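Local atomic coordinates of putative Ribokinase II (Escherichia coli O6, PDB entry 3IQ0), a protein that probably phosphorylates a ribose-like sugar at the expense of ATP, as a putative ribokinase of the pfkB carbohydrate kinase family, and binds ATP and magnesium. Residues 248-253 and 290-295; 33-38 and 296-301; 186-191 and 220-225; 164-169 and 192-197. One frame throughout, in Å; residues are numbered along the deposited sequence.

Contact 1: residues 248-253 and 290-295; sequences YPVEEV and AVTRRG. With ATP (adenosine-5'-triphosphate), chain G.
Val253 N donates to Val291 O over 2.7 Å and brings two loops together where the CA atoms of Glu252 and Thr292 are 5.0 Å apart. Both loops line the adenine end of the nucleotide pocket in this ribokinase-fold enzyme, and Ala290 to Arg293 form a type I beta turn as the chain leaves helix 276-290. The turn sets the side chain of Val291 against the base: its CG1 reaches ATP N7 at 3.7 Å, while CG2 meets Val250 CG2 at 3.8 Å. The two valines cross at about a right angle, and Val250 CG2 also approaches N1 of the adenine, so methyls of both valines cover one face of the base. Thr292 turns CG2 to Val250 CB, 3.8 Å away; its OG1 is bonded to Leu289 O, which ties the threonine back to the end of the helix. At the outer end Val253 spreads its two methyls over the second loop, CG2 near Thr292 O and CG1 at 4.1 Å from Arg294 CB. Tyr248 is buried among residues of helices 276-290 and 303-312, its ring edge-to-face with Phe309, and its carbonyl O lies close to ATP C2. Glu252 meets the amino group of the base. Its CG is anti to the backbone N (chi1 -177°) and lies 3.9 Å from Val291 CB, and from there the extended chain carries the carboxylate to the nucleotide, where OE2 accepts a hydrogen bond from ATP N6 at 2.8 Å.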
# COMPACT_ATOMS: atom_id res chain seq x y z
N TYR B 248 -11.59 34.36 -3.24
CA TYR B 248 -11.41 35.02 -1.96
C TYR B 248 -9.94 34.86 -1.64
O TYR B 248 -9.38 33.78 -1.82
CB TYR B 248 -12.26 34.33 -0.88
CG TYR B 248 -13.75 34.44 -1.11
CD1 TYR B 248 -14.46 35.58 -0.74
CD2 TYR B 248 -14.46 33.40 -1.72
CE1 TYR B 248 -15.82 35.69 -0.98
CE2 TYR B 248 -15.83 33.50 -1.97
CZ TYR B 248 -16.50 34.64 -1.59
OH TYR B 248 -17.85 34.75 -1.84
N PRO B 249 -9.27 35.93 -1.17
CA PRO B 249 -7.85 35.83 -0.85
C PRO B 249 -7.64 35.07 0.46
O PRO B 249 -8.23 35.43 1.48
CB PRO B 249 -7.42 37.29 -0.75
CG PRO B 249 -8.65 37.95 -0.18
CD PRO B 249 -9.76 37.31 -0.99
N VAL B 250 -6.81 34.03 0.43
CA VAL B 250 -6.54 33.24 1.63
C VAL B 250 -5.13 32.65 1.63
O VAL B 250 -4.51 32.51 0.57
CB VAL B 250 -7.54 32.05 1.78
CG1 VAL B 250 -8.97 32.57 1.82
CG2 VAL B 250 -7.36 31.07 0.64
N GLU B 251 -4.64 32.30 2.82
CA GLU B 251 -3.31 31.71 2.94
C GLU B 251 -3.41 30.21 2.66
O GLU B 251 -3.69 29.41 3.55
CB GLU B 251 -2.75 31.96 4.35
CG GLU B 251 -3.46 31.20 5.48
CD GLU B 251 -4.56 31.99 6.17
OE1 GLU B 251 -5.36 31.37 6.91
OE2 GLU B 251 -4.62 33.22 5.97
N GLU B 252 -3.18 29.85 1.40
CA GLU B 252 -3.25 28.45 0.97
C GLU B 252 -2.23 27.56 1.66
O GLU B 252 -1.05 27.91 1.77
CB GLU B 252 -3.07 28.37 -0.54
CG GLU B 252 -3.21 26.98 -1.12
CD GLU B 252 -3.08 26.98 -2.63
OE1 GLU B 252 -1.96 27.18 -3.14
OE2 GLU B 252 -4.11 26.79 -3.30
N VAL B 253 -2.68 26.40 2.11
CA VAL B 253 -1.81 25.45 2.80
C VAL B 253 -1.85 24.05 2.17
O VAL B 253 -0.85 23.34 2.17
CB VAL B 253 -2.22 25.33 4.29
CG1 VAL B 253 -1.47 24.21 4.96
CG2 VAL B 253 -1.94 26.64 4.99
N ALA B 290 -11.43 25.50 2.28
CA ALA B 290 -10.80 24.19 2.21
C ALA B 290 -9.27 24.22 2.17
O ALA B 290 -8.61 23.52 2.92
CB ALA B 290 -11.32 23.44 1.00
N VAL B 291 -8.71 25.04 1.28
CA VAL B 291 -7.27 25.12 1.13
C VAL B 291 -6.51 25.74 2.30
O VAL B 291 -5.28 25.72 2.31
CB VAL B 291 -6.87 25.87 -0.18
CG1 VAL B 291 -7.63 25.28 -1.36
CG2 VAL B 291 -7.13 27.36 -0.05
N THR B 292 -7.23 26.28 3.29
CA THR B 292 -6.56 26.91 4.43
C THR B 292 -6.11 25.93 5.51
O THR B 292 -5.39 26.31 6.43
CB THR B 292 -7.44 27.99 5.10
OG1 THR B 292 -8.58 27.38 5.73
CG2 THR B 292 -7.92 29.01 4.08
N ARG B 293 -6.52 24.67 5.41
CA ARG B 293 -6.14 23.66 6.39
C ARG B 293 -5.48 22.45 5.73
O ARG B 293 -5.82 22.09 4.61
CB ARG B 293 -7.36 23.21 7.20
CG ARG B 293 -7.75 24.22 8.26
CD ARG B 293 -9.07 23.88 8.91
NE ARG B 293 -9.34 24.78 10.03
CZ ARG B 293 -10.50 24.86 10.67
NH1 ARG B 293 -11.52 24.10 10.30
NH2 ARG B 293 -10.64 25.71 11.68
N ARG B 294 -4.55 21.83 6.45
CA ARG B 294 -3.82 20.67 5.94
C ARG B 294 -4.58 19.37 6.15
O ARG B 294 -5.15 19.13 7.22
CB ARG B 294 -2.45 20.60 6.61
CG ARG B 294 -1.45 19.72 5.89
CD ARG B 294 -0.05 19.88 6.49
NE ARG B 294 -0.05 19.57 7.92
CZ ARG B 294 1.02 19.66 8.71
NH1 ARG B 294 2.18 20.05 8.22
NH2 ARG B 294 0.92 19.34 10.00
N GLY B 295 -4.57 18.52 5.13
CA GLY B 295 -5.28 17.26 5.21
C GLY B 295 -6.38 17.31 4.17
O GLY B 295 -7.18 18.25 4.17
PG ATP G . -9.04 18.84 -8.14
O1G ATP G . -8.40 18.70 -6.79
O2G ATP G . -8.33 18.02 -9.19
O3G ATP G . -10.51 18.43 -8.08
PB ATP G . -9.86 21.46 -9.24
O1B ATP G . -9.08 22.18 -10.30
O2B ATP G . -11.11 20.73 -9.58
O3B ATP G . -8.89 20.40 -8.50
PA ATP G . -9.34 23.91 -7.86
O1A ATP G . -8.01 23.62 -7.20
O2A ATP G . -9.41 24.68 -9.12
O3A ATP G . -10.13 22.50 -8.08
O5' ATP G . -10.79 24.44 -6.92
C5' ATP G . -11.85 24.47 -6.09
C4' ATP G . -12.43 25.87 -6.15
O4' ATP G . -11.84 26.23 -4.90
C3' ATP G . -11.81 26.98 -7.07
O3' ATP G . -12.47 27.18 -8.30
C2' ATP G . -11.80 28.14 -6.16
O2' ATP G . -13.09 28.78 -6.15
C1' ATP G . -11.41 27.57 -4.83
N9 ATP G . -9.91 27.63 -4.63
C8 ATP G . -8.94 26.67 -4.90
N7 ATP G . -7.70 27.10 -4.59
C5 ATP G . -7.83 28.33 -4.09
C6 ATP G . -6.92 29.40 -3.55
N6 ATP G . -5.61 29.16 -3.49
N1 ATP G . -7.48 30.62 -3.12
C2 ATP G . -8.85 30.91 -3.17
N3 ATP G . -9.74 29.96 -3.66
C4 ATP G . -9.29 28.70 -4.12

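Contact 2: residues 33-38 and 296-301; sequences GPYPSG and PMEGTS
Pro36 and Met297, a selenomethionine, form the close-packed part of this contact, in which the end of strand 29-37, from the small four-stranded sheet of the ribokinase-like fold, meets the loop before helix 303-312. The CE methyl of Met297 folds back at chi3 (-57°) and lies 3.7 Å from Pro36 CB. Beside it, Ser37 OG is 3.2 Å from Pro296 CB, and the Pro296 ring is also covered by Ile42 of helix 39-49 and by Glu15 and Met17 of strand 13-18. The looser side is polar and bridged by water. One water donates to Pro36 O at 2.7 Å and to Glu298 OE2 at 2.7 Å, and accepts from Met297 N at 2.9 Å, so it links the two backbones where they do not bond directly. Glu298 OE2 also forms a salt bridge with Arg72 of helix 64-75. Tyr35, partly exposed, also packs on Pro28 of the second subunit, and Gly33 continues the sheet into that chain. Across the contact Tyr35 makes a single long approach to Glu298: the two side chains cross at about a right angle, ring and carboxylate planes 55° apart, with Tyr35 CD1 4.1 Å from Glu298 OE2.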
# COMPACT_ATOMS: atom_id res chain seq x y z
N GLY B 33 -0.50 10.70 10.04
CA GLY B 33 -1.64 10.02 9.47
C GLY B 33 -2.03 8.82 10.31
O GLY B 33 -1.53 8.66 11.43
N PRO B 34 -2.94 7.96 9.81
CA PRO B 34 -3.60 8.09 8.51
C PRO B 34 -4.68 9.16 8.57
O PRO B 34 -5.18 9.49 9.64
CB PRO B 34 -4.20 6.71 8.30
CG PRO B 34 -4.63 6.35 9.69
CD PRO B 34 -3.39 6.74 10.50
N TYR B 35 -5.04 9.69 7.40
CA TYR B 35 -6.08 10.70 7.29
C TYR B 35 -7.07 10.23 6.23
O TYR B 35 -6.67 9.71 5.19
CB TYR B 35 -5.48 12.05 6.87
CG TYR B 35 -4.78 12.77 7.99
CD1 TYR B 35 -5.51 13.45 8.96
CD2 TYR B 35 -3.39 12.76 8.10
CE1 TYR B 35 -4.88 14.09 10.02
CE2 TYR B 35 -2.75 13.40 9.16
CZ TYR B 35 -3.50 14.06 10.12
OH TYR B 35 -2.88 14.67 11.18
N PRO B 36 -8.37 10.38 6.50
CA PRO B 36 -9.40 9.96 5.55
C PRO B 36 -9.22 10.72 4.24
O PRO B 36 -9.01 11.92 4.25
CB PRO B 36 -10.70 10.34 6.25
CG PRO B 36 -10.35 10.31 7.69
CD PRO B 36 -8.99 10.94 7.72
N SER B 37 -9.30 10.03 3.11
CA SER B 37 -9.12 10.72 1.84
C SER B 37 -9.85 10.04 0.69
O SER B 37 -10.59 9.07 0.89
CB SER B 37 -7.63 10.85 1.53
OG SER B 37 -7.40 11.78 0.49
N GLY B 38 -9.63 10.53 -0.52
CA GLY B 38 -10.30 9.97 -1.68
C GLY B 38 -11.32 10.98 -2.18
O GLY B 38 -12.27 11.32 -1.47
N PRO B 296 -6.47 16.30 3.30
CA PRO B 296 -7.46 16.18 2.23
C PRO B 296 -8.90 16.47 2.60
O PRO B 296 -9.61 17.19 1.89
CB PRO B 296 -7.28 14.74 1.74
CG PRO B 296 -5.86 14.43 2.08
CD PRO B 296 -5.73 15.03 3.45
N MSE B 297 -9.35 15.92 3.72
CA MSE B 297 -10.73 16.08 4.15
C MSE B 297 -10.88 16.93 5.41
O MSE B 297 -11.96 17.00 5.98
CB MSE B 297 -11.33 14.69 4.40
CG MSE B 297 -12.85 14.65 4.44
SE MSE B 297 -13.47 12.90 4.92
CE MSE B 297 -12.60 11.89 3.52
N GLU B 298 -9.80 17.57 5.83
CA GLU B 298 -9.84 18.36 7.05
C GLU B 298 -10.30 19.81 6.87
O GLU B 298 -10.42 20.54 7.85
CB GLU B 298 -8.46 18.33 7.70
CG GLU B 298 -7.90 16.92 7.83
CD GLU B 298 -8.84 15.99 8.58
OE1 GLU B 298 -9.20 16.30 9.73
OE2 GLU B 298 -9.22 14.94 8.01
N GLY B 299 -10.55 20.20 5.63
CA GLY B 299 -10.96 21.57 5.38
C GLY B 299 -12.43 21.78 5.03
O GLY B 299 -12.80 22.88 4.64
N THR B 300 -13.25 20.74 5.17
CA THR B 300 -14.67 20.89 4.84
C THR B 300 -15.32 21.88 5.81
O THR B 300 -14.84 22.06 6.93
CB THR B 300 -15.42 19.54 4.91
OG1 THR B 300 -15.39 19.03 6.25
CG2 THR B 300 -14.77 18.54 3.96
N SER B 301 -16.39 22.53 5.36
CA SER B 301 -17.06 23.53 6.18
C SER B 301 -18.57 23.34 6.33
O SER B 301 -19.22 22.73 5.48
CB SER B 301 -16.83 24.92 5.58
OG SER B 301 -15.47 25.21 5.39
O HOH W 1 -8.23 14.06 5.71

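Contact 3: residues 186-191 and 220-225; sequences FVLELT and EGVKEV
Glu220, the last residue of helix 210-220, reaches over the C-terminal end of helix 178-189 and meets Glu189. Its CG is anti to the backbone N (chi1 178°) and lies 3.2 Å from Glu189 OE1. The two side chains cross obliquely, their carboxylate planes 48° apart, and OE2 of Glu220 stands 3.6 Å from OE1 of Glu189. Such a pair of like charges beside the carbonyls of a helix end would be expected to raise the proton affinity of one of them. A water lies between Glu220 OE1 and Thr191 O, 2.7 Å from the latter; its very short approach to OE1 is doubtful. Gly221 leaves the helix with positive phi and turns the chain past Thr191. Val222 then supplies the apolar part: CG2 packs 4.1 Å from Leu188 CD1, the two side chains crossing at about a right angle, and lies 3.7 Å from Thr191 O. Thr191 is itself fixed by OG1, which donates to Val187 O at 2.8 Å from above the carbonyl plane, while Leu190 N reaches the same oxygen from the opposite face. Lys223 then forms a salt bridge with Asp192, and Glu224 enters strand 224-228. Leu188 and Val222 share Phe217 of helix 210-220 and Tyr194 of strand 193-194, so the contact joins two helix ends of the alpha/beta layer beside the central sheet.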
# COMPACT_ATOMS: atom_id res chain seq x y z
N PHE B 186 -18.43 8.64 -22.46
CA PHE B 186 -19.70 7.97 -22.25
C PHE B 186 -20.45 8.68 -21.13
O PHE B 186 -21.61 9.07 -21.28
CB PHE B 186 -19.46 6.52 -21.86
CG PHE B 186 -20.72 5.75 -21.59
CD1 PHE B 186 -21.37 5.07 -22.62
CD2 PHE B 186 -21.27 5.73 -20.32
CE1 PHE B 186 -22.56 4.38 -22.37
CE2 PHE B 186 -22.46 5.04 -20.06
CZ PHE B 186 -23.10 4.36 -21.09
N VAL B 187 -19.77 8.85 -20.00
CA VAL B 187 -20.37 9.50 -18.84
C VAL B 187 -20.79 10.93 -19.16
O VAL B 187 -21.85 11.38 -18.72
CB VAL B 187 -19.38 9.53 -17.66
CG1 VAL B 187 -19.95 10.36 -16.51
CG2 VAL B 187 -19.09 8.11 -17.19
N LEU B 188 -19.97 11.64 -19.92
CA LEU B 188 -20.26 13.02 -20.29
C LEU B 188 -21.60 13.16 -21.02
O LEU B 188 -22.33 14.12 -20.81
CB LEU B 188 -19.14 13.59 -21.16
CG LEU B 188 -19.33 15.04 -21.63
CD1 LEU B 188 -19.57 15.93 -20.42
CD2 LEU B 188 -18.12 15.51 -22.42
N GLU B 189 -21.91 12.20 -21.88
CA GLU B 189 -23.14 12.23 -22.66
C GLU B 189 -24.39 12.02 -21.79
O GLU B 189 -25.50 12.33 -22.20
CB GLU B 189 -23.10 11.17 -23.76
CG GLU B 189 -21.82 11.18 -24.60
CD GLU B 189 -21.58 12.52 -25.29
OE1 GLU B 189 -22.42 12.92 -26.12
OE2 GLU B 189 -20.54 13.16 -25.00
N LEU B 190 -24.18 11.51 -20.58
CA LEU B 190 -25.29 11.26 -19.65
C LEU B 190 -25.25 12.25 -18.49
O LEU B 190 -26.03 12.13 -17.54
CB LEU B 190 -25.20 9.84 -19.10
CG LEU B 190 -25.25 8.70 -20.12
CD1 LEU B 190 -24.96 7.39 -19.40
CD2 LEU B 190 -26.60 8.67 -20.80
N THR B 191 -24.35 13.22 -18.58
CA THR B 191 -24.18 14.22 -17.54
C THR B 191 -25.11 15.42 -17.68
O THR B 191 -25.33 15.93 -18.78
CB THR B 191 -22.73 14.74 -17.53
OG1 THR B 191 -21.86 13.67 -17.13
CG2 THR B 191 -22.58 15.92 -16.56
N GLU B 220 -24.72 19.50 -26.55
CA GLU B 220 -24.84 18.06 -26.44
C GLU B 220 -25.90 17.61 -25.44
O GLU B 220 -26.48 16.53 -25.58
CB GLU B 220 -23.48 17.45 -26.09
CG GLU B 220 -23.50 15.95 -25.89
CD GLU B 220 -24.08 15.54 -24.55
OE1 GLU B 220 -23.52 15.96 -23.51
OE2 GLU B 220 -25.09 14.80 -24.54
N GLY B 221 -26.17 18.42 -24.43
CA GLY B 221 -27.18 18.04 -23.45
C GLY B 221 -26.90 18.46 -22.03
O GLY B 221 -27.81 18.48 -21.20
N VAL B 222 -25.65 18.79 -21.73
CA VAL B 222 -25.29 19.22 -20.39
C VAL B 222 -26.05 20.51 -20.11
O VAL B 222 -26.02 21.45 -20.91
CB VAL B 222 -23.77 19.47 -20.27
CG1 VAL B 222 -23.43 19.97 -18.87
CG2 VAL B 222 -23.02 18.19 -20.57
N LYS B 223 -26.75 20.55 -18.98
CA LYS B 223 -27.53 21.72 -18.63
C LYS B 223 -26.72 22.81 -17.94
O LYS B 223 -26.96 23.99 -18.14
CB LYS B 223 -28.71 21.30 -17.74
CG LYS B 223 -29.65 20.32 -18.42
CD LYS B 223 -30.74 19.82 -17.49
CE LYS B 223 -31.64 18.80 -18.18
NZ LYS B 223 -30.86 17.64 -18.71
N GLU B 224 -25.75 22.39 -17.12
CA GLU B 224 -24.92 23.34 -16.39
C GLU B 224 -23.46 22.94 -16.41
O GLU B 224 -23.12 21.77 -16.24
CB GLU B 224 -25.39 23.45 -14.94
CG GLU B 224 -26.77 24.06 -14.79
CD GLU B 224 -27.32 23.90 -13.39
OE1 GLU B 224 -27.60 22.76 -12.99
OE2 GLU B 224 -27.47 24.91 -12.68
N VAL B 225 -22.60 23.92 -16.63
CA VAL B 225 -21.16 23.71 -16.65
C VAL B 225 -20.57 24.68 -15.64
O VAL B 225 -20.66 25.90 -15.82
CB VAL B 225 -20.57 24.00 -18.04
CG1 VAL B 225 -19.05 23.82 -18.02
CG2 VAL B 225 -21.20 23.08 -19.07
O HOH W 2 -24.80 15.48 -21.41

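Contact 4: residues 164-169 and 192-197; sequences ISFDPN and DIYMPS. With ATP (adenosine-5'-triphosphate), chain G.
Asp192 OD2 takes the backbone N-H of Ile164 with its anti lone pair, at 2.8 Å and almost straight (177°), as the first of five hydrogen bonds between residues 164-169 and 192-197, which carry parallel strands 163-167 and 193-194. These are the two strands of a beta-alpha-beta unit in the central sheet of the ribokinase-like fold, joined through helix 178-189. The carboxylate is held near Ile164 N by chi1 (-59°), with Asp192 CG anti to the carbonyl carbon and beside the backbone N. Ile164 O accepts from both Asp192 N and Ile193 N; Phe166 N donates to Ile193 O at 2.8 Å, and Met195 N to Phe166 O at 2.8 Å. On one face of the sheet Ser165 CB meets the CE methyl of Met195, a selenomethionine, at 3.6 Å, while Ser165 OG is bonded to His135. On the other face Phe166 and Tyr194 lie side by side and point the same way, with planes at 37°; Phe166 CD2 comes to the edge of the tyrosine ring, 3.4 Å from CE1. Beyond the strands the chain reaches the ATP pocket, to which Asn169 and Ser197 belong, and Asp167 OD2 forms a salt bridge with Lys228, a residue that also bonds ATP. Pro168, the centre of an inverse gamma turn, closes the packing tightly, its CG 3.4 Å from Pro196 CB.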
# COMPACT_ATOMS: atom_id res chain seq x y z
N ILE B 164 -27.41 13.52 -12.94
CA ILE B 164 -26.01 13.10 -12.91
C ILE B 164 -25.07 14.31 -12.95
O ILE B 164 -25.22 15.21 -13.78
CB ILE B 164 -25.70 12.18 -14.13
CG1 ILE B 164 -26.66 10.98 -14.15
CG2 ILE B 164 -24.24 11.70 -14.08
CD1 ILE B 164 -26.51 10.02 -12.98
N SER B 165 -24.11 14.36 -12.02
CA SER B 165 -23.12 15.44 -12.00
C SER B 165 -21.80 14.74 -12.26
O SER B 165 -21.60 13.59 -11.85
CB SER B 165 -23.10 16.15 -10.64
OG SER B 165 -22.94 15.24 -9.57
N PHE B 166 -20.89 15.42 -12.94
CA PHE B 166 -19.62 14.80 -13.30
C PHE B 166 -18.45 15.76 -13.17
O PHE B 166 -18.48 16.87 -13.71
CB PHE B 166 -19.74 14.27 -14.74
CG PHE B 166 -18.46 13.71 -15.31
CD1 PHE B 166 -17.61 12.93 -14.54
CD2 PHE B 166 -18.16 13.89 -16.66
CE1 PHE B 166 -16.47 12.33 -15.10
CE2 PHE B 166 -17.03 13.30 -17.23
CZ PHE B 166 -16.18 12.51 -16.44
N ASP B 167 -17.43 15.33 -12.44
CA ASP B 167 -16.22 16.11 -12.22
C ASP B 167 -15.05 15.35 -12.85
O ASP B 167 -14.58 14.35 -12.31
CB ASP B 167 -15.97 16.29 -10.72
CG ASP B 167 -14.68 17.02 -10.44
OD1 ASP B 167 -13.79 17.05 -11.31
OD2 ASP B 167 -14.54 17.56 -9.32
N PRO B 168 -14.53 15.85 -13.98
CA PRO B 168 -13.42 15.25 -14.72
C PRO B 168 -12.03 15.44 -14.11
O PRO B 168 -11.13 15.90 -14.81
CB PRO B 168 -13.54 15.92 -16.08
CG PRO B 168 -13.88 17.32 -15.69
CD PRO B 168 -14.96 17.11 -14.63
N ASN B 169 -11.86 15.08 -12.85
CA ASN B 169 -10.56 15.23 -12.20
C ASN B 169 -9.70 14.02 -12.54
O ASN B 169 -9.20 13.33 -11.65
CB ASN B 169 -10.73 15.35 -10.68
CG ASN B 169 -11.26 14.08 -10.04
OD1 ASN B 169 -12.14 13.42 -10.59
ND2 ASN B 169 -10.75 13.74 -8.86
N ASP B 192 -25.63 15.89 -16.55
CA ASP B 192 -26.51 17.04 -16.54
C ASP B 192 -25.74 18.25 -16.02
O ASP B 192 -25.95 19.38 -16.47
CB ASP B 192 -27.71 16.77 -15.63
CG ASP B 192 -28.52 15.56 -16.07
OD1 ASP B 192 -29.11 15.61 -17.16
OD2 ASP B 192 -28.56 14.56 -15.31
N ILE B 193 -24.83 17.99 -15.08
CA ILE B 193 -24.01 19.02 -14.46
C ILE B 193 -22.54 18.65 -14.61
O ILE B 193 -22.07 17.68 -14.02
CB ILE B 193 -24.36 19.14 -12.94
CG1 ILE B 193 -25.85 19.47 -12.79
CG2 ILE B 193 -23.50 20.22 -12.27
CD1 ILE B 193 -26.32 19.51 -11.35
N TYR B 194 -21.82 19.43 -15.42
CA TYR B 194 -20.41 19.19 -15.67
C TYR B 194 -19.57 20.19 -14.87
O TYR B 194 -19.78 21.39 -14.96
CB TYR B 194 -20.13 19.36 -17.17
CG TYR B 194 -18.82 18.78 -17.63
CD1 TYR B 194 -18.38 17.54 -17.17
CD2 TYR B 194 -18.02 19.46 -18.55
CE1 TYR B 194 -17.18 16.99 -17.61
CE2 TYR B 194 -16.81 18.92 -19.00
CZ TYR B 194 -16.40 17.69 -18.52
OH TYR B 194 -15.20 17.15 -18.92
N MSE B 195 -18.61 19.69 -14.09
CA MSE B 195 -17.79 20.57 -13.26
C MSE B 195 -16.28 20.42 -13.46
O MSE B 195 -15.55 20.03 -12.55
CB MSE B 195 -18.16 20.35 -11.78
CG MSE B 195 -19.64 20.52 -11.50
SE MSE B 195 -20.11 20.23 -9.64
CE MSE B 195 -20.35 18.35 -9.70
N PRO B 196 -15.79 20.75 -14.66
CA PRO B 196 -14.36 20.63 -14.94
C PRO B 196 -13.58 21.79 -14.36
O PRO B 196 -14.12 22.87 -14.14
CB PRO B 196 -14.32 20.65 -16.46
CG PRO B 196 -15.36 21.67 -16.77
CD PRO B 196 -16.51 21.26 -15.85
N SER B 197 -12.29 21.57 -14.10
CA SER B 197 -11.46 22.65 -13.61
C SER B 197 -10.97 23.35 -14.88
O SER B 197 -11.07 22.79 -15.97
CB SER B 197 -10.27 22.11 -12.83
OG SER B 197 -9.46 21.28 -13.63
PG ATP G . -9.04 18.84 -8.14
O1G ATP G . -8.40 18.70 -6.79
O2G ATP G . -8.33 18.02 -9.19
O3G ATP G . -10.51 18.43 -8.08
PB ATP G . -9.86 21.46 -9.24
O1B ATP G . -9.08 22.18 -10.30
O2B ATP G . -11.11 20.73 -9.58
O3B ATP G . -8.89 20.40 -8.50
PA ATP G . -9.34 23.91 -7.86
O1A ATP G . -8.01 23.62 -7.20
O2A ATP G . -9.41 24.68 -9.12
O3A ATP G . -10.13 22.50 -8.08
O5' ATP G . -10.79 24.44 -6.92
C5' ATP G . -11.85 24.47 -6.09
C4' ATP G . -12.43 25.87 -6.15
O4' ATP G . -11.84 26.23 -4.90
C3' ATP G . -11.81 26.98 -7.07
O3' ATP G . -12.47 27.18 -8.30
C2' ATP G . -11.80 28.14 -6.16
O2' ATP G . -13.09 28.78 -6.15
C1' ATP G . -11.41 27.57 -4.83
N9 ATP G . -9.91 27.63 -4.63
C8 ATP G . -8.94 26.67 -4.90
N7 ATP G . -7.70 27.10 -4.59
C5 ATP G . -7.83 28.33 -4.09
C6 ATP G . -6.92 29.40 -3.55
N6 ATP G . -5.61 29.16 -3.49
N1 ATP G . -7.48 30.62 -3.12
C2 ATP G . -8.85 30.91 -3.17
N3 ATP G . -9.74 29.96 -3.66
C4 ATP G . -9.29 28.70 -4.12

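Overall arrangement
From the N terminus, strand 29-37 first enters contact 2, whose long loop closes only at residues 296-301 and encloses the other three contacts. Within it, residues 164-169 open contact 4, and residues 186-191 open contact 3 before 192-197 close contact 4; 220-225 then close contact 3, so these two cross. They are adjacent in the central sheet, where Glu224 lies beside strand 193-194, and their centres are 8 Å apart. Contact 1 follows in series, opening at 248-253 and closing at 290-295, directly before the second segment of contact 2, which it touches. Contacts 1 and 4 reach ATP at different ends, while contact 2 ties the small sheet to the loop between helices 276-290 and 303-312.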